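Local coordinates for protein probable acylphosphatase (Bacillus subtilis, PDB 3BR8) that catalyses the hydrolysis of acyl phosphates to a carboxylate and inorganic phosphate, at residues W33-N36 with V42-L45; M23-R28 with H84-V89. All blocks are in the same frame, centred on the assembly; numbering follows the deposited sequence.

Interaction 1: W33-N36 with V42-L45. With PO4 (phosphate ion), chain B.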
loop_
_atom_site.group_PDB
_atom_site.type_symbol
_atom_site.label_atom_id
_atom_site.label_comp_id
_atom_site.label_asym_id
_atom_site.label_seq_id
_atom_site.Cartn_x
_atom_site.Cartn_y
_atom_site.Cartn_z
ATOM N N TRP A 33 -1.950 2.110 6.445
ATOM C CA TRP A 33 -0.590 2.625 6.544
ATOM C C TRP A 33 0.355 1.979 5.538
ATOM O O TRP A 33 0.047 0.943 4.938
ATOM C CB TRP A 33 -0.022 2.447 7.973
ATOM C CG TRP A 33 0.257 0.991 8.363
ATOM C CD1 TRP A 33 1.381 0.249 8.064
ATOM C CD2 TRP A 33 -0.592 0.134 9.129
ATOM N NE1 TRP A 33 1.266 -1.016 8.592
ATOM C CE2 TRP A 33 0.073 -1.112 9.257
ATOM C CE3 TRP A 33 -1.845 0.298 9.727
ATOM C CZ2 TRP A 33 -0.482 -2.186 9.957
ATOM C CZ3 TRP A 33 -2.402 -0.770 10.417
ATOM C CH2 TRP A 33 -1.718 -1.998 10.527
ATOM N N VAL A 34 1.514 2.613 5.388
ATOM C CA VAL A 34 2.627 2.092 4.617
ATOM C C VAL A 34 3.884 2.208 5.491
ATOM O O VAL A 34 4.053 3.179 6.243
ATOM C CB VAL A 34 2.778 2.832 3.253
ATOM C CG1 VAL A 34 3.047 4.329 3.447
ATOM C CG2 VAL A 34 3.860 2.188 2.401
ATOM N N LYS A 35 4.761 1.212 5.396
ATOM C CA LYS A 35 5.923 1.127 6.278
ATOM C C LYS A 35 7.054 0.375 5.589
ATOM O O LYS A 35 6.824 -0.674 4.993
ATOM C CB LYS A 35 5.536 0.398 7.571
ATOM C CG LYS A 35 6.670 0.135 8.557
ATOM C CD LYS A 35 6.117 -0.527 9.803
ATOM C CE LYS A 35 7.210 -1.080 10.695
ATOM N NZ LYS A 35 6.630 -1.728 11.924
ATOM N N ASN A 36 8.270 0.903 5.691
ATOM C CA ASN A 36 9.441 0.185 5.222
ATOM C C ASN A 36 9.837 -0.919 6.202
ATOM O O ASN A 36 9.896 -0.690 7.413
ATOM C CB ASN A 36 10.623 1.139 5.050
ATOM C CG ASN A 36 10.558 1.936 3.762
ATOM O OD1 ASN A 36 9.727 1.692 2.887
ATOM N ND2 ASN A 36 11.464 2.895 3.637
ATOM N N VAL A 42 8.195 -3.437 1.410
ATOM C CA VAL A 42 7.288 -2.390 1.874
ATOM C C VAL A 42 5.959 -3.049 2.234
ATOM O O VAL A 42 5.400 -3.816 1.439
ATOM C CB VAL A 42 7.086 -1.301 0.790
ATOM C CG1 VAL A 42 6.059 -0.273 1.238
ATOM C CG2 VAL A 42 8.416 -0.617 0.475
ATOM N N GLU A 43 5.482 -2.779 3.446
ATOM C CA GLU A 43 4.196 -3.295 3.884
ATOM C C GLU A 43 3.131 -2.207 3.753
ATOM O O GLU A 43 3.383 -1.036 4.039
ATOM C CB GLU A 43 4.276 -3.860 5.317
ATOM C CG GLU A 43 4.066 -2.862 6.432
ATOM C CD GLU A 43 3.999 -3.504 7.798
ATOM O OE1 GLU A 43 4.771 -4.450 8.046
ATOM O OE2 GLU A 43 3.194 -3.044 8.631
ATOM N N ILE A 44 1.951 -2.605 3.290
ATOM C CA ILE A 44 0.835 -1.694 3.102
ATOM C C ILE A 44 -0.414 -2.364 3.657
ATOM O O ILE A 44 -0.756 -3.475 3.235
ATOM C CB ILE A 44 0.579 -1.392 1.602
ATOM C CG1 ILE A 44 1.822 -0.836 0.887
ATOM C CG2 ILE A 44 -0.604 -0.430 1.463
ATOM C CD1 ILE A 44 1.683 -0.770 -0.642
ATOM N N LEU A 45 -1.073 -1.703 4.610
ATOM C CA LEU A 45 -2.383 -2.134 5.071
ATOM C C LEU A 45 -3.380 -1.127 4.520
ATOM O O LEU A 45 -3.233 0.077 4.759
ATOM C CB LEU A 45 -2.422 -2.162 6.601
ATOM C CG LEU A 45 -3.623 -2.788 7.302
ATOM C CD1 LEU A 45 -4.823 -1.838 7.424
ATOM C CD2 LEU A 45 -3.984 -4.119 6.671
HETATM P P PO4 B . 11.154 5.667 0.505
HETATM O O1 PO4 B . 10.908 4.782 -0.717
HETATM O O2 PO4 B . 11.831 6.902 -0.048
HETATM O O3 PO4 B . 12.065 4.898 1.450
HETATM O O4 PO4 B . 9.800 6.032 1.096
HETATM O O HOH W 1 4.062 -3.191 11.220
#
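Val-34 packs diagonally on Val-42 across the antiparallel hairpin 31-36/42-48 of the acylphosphatase fold. Their methyls CG2 and CG1 meet tightly at 3.5 Å, and Ile-44 CG1, two residues on from Val-42 in the same strand, touches the same Val-34 methyl at 3.9 Å. This face turns toward helix 17-27, where Val-21 touches both Val-34 and Ile-44. Two hydrogen-bonded pairs, Trp-33 with Leu-45 and Lys-35 with Glu-43, join the backbones with four bonds. Their side chains lie on the other face. There Leu-45 CB sits over the Trp-33 six-membered ring, 3.7 Å from its centroid, a CH-pi contact. Trp-33 CG stands between its backbone N and carbonyl carbon (chi1 69°), which brings the indole across to the neighbouring strand. Its NE1 gives a nearly straight hydrogen bond of 2.8 Å to the anti lone pair of Glu-43 OE2. A water joins this oxygen to Lys-35 NZ, while Glu-43 OE1 forms a salt bridge with Arg-37. The two partners of OE2 and the Arg-37 bridge should hold the carboxylate in place. Asn-36, an active-site residue, ends the strand beside Arg-18. Its ND2 donates to O3 of the bound phosphate ion at 3.0 Å.

Interaction 2: M23-R28 with H84-V89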
loop_
_atom_site.group_PDB
_atom_site.type_symbol
_atom_site.label_atom_id
_atom_site.label_comp_id
_atom_site.label_asym_id
_atom_site.label_seq_id
_atom_site.Cartn_x
_atom_site.Cartn_y
_atom_site.Cartn_z
ATOM N N MET A 23 -0.167 8.944 -1.387
ATOM C CA MET A 23 -0.955 9.774 -2.302
ATOM C C MET A 23 -2.017 8.957 -2.996
ATOM O O MET A 23 -3.149 9.415 -3.139
ATOM C CB MET A 23 -0.082 10.490 -3.344
ATOM C CG MET A 23 0.944 11.493 -2.791
ATOM S SD MET A 23 0.286 12.796 -1.713
ATOM C CE MET A 23 0.591 12.093 -0.071
ATOM N N GLU A 24 -1.664 7.738 -3.404
ATOM C CA GLU A 24 -2.642 6.867 -4.055
ATOM C C GLU A 24 -3.741 6.461 -3.089
ATOM O O GLU A 24 -4.920 6.427 -3.456
ATOM C CB GLU A 24 -1.959 5.627 -4.629
ATOM C CG GLU A 24 -1.294 5.866 -5.962
ATOM C CD GLU A 24 -2.267 6.276 -7.072
ATOM O OE1 GLU A 24 -3.407 5.764 -7.165
ATOM O OE2 GLU A 24 -1.842 7.094 -7.896
ATOM N N ALA A 25 -3.366 6.106 -1.866
ATOM C CA ALA A 25 -4.345 5.711 -0.861
ATOM C C ALA A 25 -5.305 6.855 -0.518
ATOM O O ALA A 25 -6.515 6.642 -0.437
ATOM C CB ALA A 25 -3.646 5.233 0.379
ATOM N N ASP A 26 -4.776 8.063 -0.346
ATOM C CA ASP A 26 -5.643 9.208 -0.071
ATOM C C ASP A 26 -6.552 9.523 -1.257
ATOM O O ASP A 26 -7.743 9.772 -1.077
ATOM C CB ASP A 26 -4.831 10.438 0.311
ATOM C CG ASP A 26 -4.279 10.389 1.734
ATOM O OD1 ASP A 26 -4.755 9.592 2.574
ATOM O OD2 ASP A 26 -3.377 11.207 2.017
ATOM N N LYS A 27 -5.997 9.500 -2.467
ATOM C CA LYS A 27 -6.802 9.697 -3.664
ATOM C C LYS A 27 -7.981 8.729 -3.660
ATOM O O LYS A 27 -9.107 9.121 -3.971
ATOM C CB LYS A 27 -5.955 9.474 -4.919
ATOM C CG LYS A 27 -6.774 9.360 -6.205
ATOM C CD LYS A 27 -5.902 9.157 -7.430
ATOM C CE LYS A 27 -6.748 8.769 -8.626
ATOM N NZ LYS A 27 -5.970 8.945 -9.878
ATOM N N ARG A 28 -7.708 7.472 -3.314
ATOM C CA ARG A 28 -8.701 6.411 -3.360
ATOM C C ARG A 28 -9.475 6.243 -2.054
ATOM O O ARG A 28 -10.265 5.317 -1.914
ATOM C CB ARG A 28 -8.038 5.111 -3.823
ATOM C CG ARG A 28 -7.404 5.281 -5.184
ATOM C CD ARG A 28 -6.721 4.025 -5.733
ATOM N NE ARG A 28 -5.931 4.449 -6.886
ATOM C CZ ARG A 28 -6.416 4.666 -8.107
ATOM N NH1 ARG A 28 -7.681 4.377 -8.419
ATOM N NH2 ARG A 28 -5.604 5.174 -9.033
ATOM N N HIS A 84 -8.947 5.216 10.310
ATOM C CA HIS A 84 -9.198 6.428 9.596
ATOM C C HIS A 84 -7.806 6.903 9.182
ATOM O O HIS A 84 -6.831 6.680 9.880
ATOM C CB HIS A 84 -9.837 7.474 10.522
ATOM C CG HIS A 84 -11.267 7.192 10.883
ATOM N ND1 HIS A 84 -11.954 7.931 11.818
ATOM C CD2 HIS A 84 -12.138 6.275 10.417
ATOM C CE1 HIS A 84 -13.189 7.479 11.913
ATOM N NE2 HIS A 84 -13.319 6.461 11.085
ATOM N N ARG A 85 -7.755 7.564 8.056
ATOM C CA ARG A 85 -6.510 8.149 7.584
ATOM C C ARG A 85 -5.508 7.094 7.133
ATOM O O ARG A 85 -5.573 5.907 7.509
ATOM C CB ARG A 85 -5.878 9.068 8.636
ATOM C CG ARG A 85 -6.750 10.258 9.024
ATOM N N PHE A 86 -4.589 7.554 6.303
ATOM C CA PHE A 86 -3.550 6.704 5.776
ATOM C C PHE A 86 -2.202 7.326 6.114
ATOM O O PHE A 86 -1.871 8.436 5.667
ATOM C CB PHE A 86 -3.707 6.481 4.273
ATOM C CG PHE A 86 -2.862 5.360 3.770
ATOM C CD1 PHE A 86 -3.376 4.071 3.660
ATOM C CD2 PHE A 86 -1.521 5.586 3.452
ATOM C CE1 PHE A 86 -2.574 3.042 3.211
ATOM C CE2 PHE A 86 -0.719 4.568 3.008
ATOM C CZ PHE A 86 -1.238 3.297 2.880
ATOM N N SER A 87 -1.423 6.596 6.900
ATOM C CA SER A 87 -0.203 7.151 7.452
ATOM C C SER A 87 1.041 6.467 6.928
ATOM O O SER A 87 1.023 5.273 6.626
ATOM C CB SER A 87 -0.243 7.011 8.971
ATOM O OG SER A 87 -1.315 7.760 9.499
ATOM N N ILE A 88 2.125 7.235 6.827
ATOM C CA ILE A 88 3.458 6.667 6.713
ATOM C C ILE A 88 3.910 6.427 8.151
ATOM O O ILE A 88 4.049 7.381 8.925
ATOM C CB ILE A 88 4.451 7.601 5.955
ATOM C CG1 ILE A 88 3.988 7.838 4.509
ATOM C CG2 ILE A 88 5.882 7.034 6.000
ATOM C CD1 ILE A 88 4.811 8.890 3.727
ATOM N N VAL A 89 4.158 5.172 8.507
ATOM C CA VAL A 89 4.393 4.792 9.896
ATOM C C VAL A 89 5.774 4.191 10.056
ATOM O O VAL A 89 6.401 3.720 9.109
ATOM C CB VAL A 89 3.329 3.816 10.496
ATOM C CG1 VAL A 89 1.921 4.422 10.450
ATOM C CG2 VAL A 89 3.362 2.462 9.816
HETATM O O HOH W 2 -2.376 10.769 4.434
HETATM O O HOH W 3 -5.231 10.152 5.292
#
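Phe-86 lays one ring face against the methyl of Ala-25, whose CB lies over the ring centre. Ala-25 CB is 3.5 Å from the ring centroid, and the approach is only 13° off the ring normal. This is a CH-pi contact between helix 17-27 and the edge strand 86-88, a helix-on-sheet packing in the acylphosphatase alpha/beta sandwich. The CB of Ala-25 points toward the strand. Phe-86 CG lies opposite its backbone N (chi1 -166°), and the ring reaches inward from the strand to meet the helix. Val-21 of the same helix and Val-34 of the adjoining strand also touch Phe-86, while Phe-56 of helix 50-62 touches Ala-25.

Asp-26, the next helix residue, works at the outer edge. Its OD1 comes 3.7 Å from Phe-86 CB, and its carboxylate plane is nearly perpendicular to the ring. Two waters link it to the strand backbone. One donates to Asp-26 OD2 and to Phe-86 O, at 2.7 Å each. The other donates to Asp-26 OD1 and accepts from Phe-86 N, which is 2.9 Å from it. Gln-22 NE2 also bonds to Phe-86 O, giving that carbonyl a second donor.

Just past the helix end, Arg-28 reaches back to Glu-24 in a side-on salt bridge. Its NE and NH2 both reach Glu-24 OE1, each at 2.9 Å, with the oxygen close to the guanidinium plane.

The contact therefore has an apolar centre and a hydrated polar margin. The carboxylate meets both polar backbone groups of Phe-86 through water, without having to touch them directly.

In the fold
The two interactions lie about 10 Å apart, centre to centre, and share one mixed sheet. Interaction 1 is the hairpin of strands 31-36 and 42-48. Interaction 2 sets helix 17-27 against strand 86-88, the outermost strand beside 31-36. Along the chain, the hairpin is nested inside the loop that interaction 2 closes, so the C-terminal strand returns beside an early one. They touch directly: Val-34 N and Ser-87 O are 3.0 Å apart, a probable hydrogen bond, and Phe-86 CZ packs on Trp-33 C. Helix 17-27 carries Arg-18 and strand 31-36 carries Asn-36, so the shared framework brings the two active-site residues together beside the phosphate.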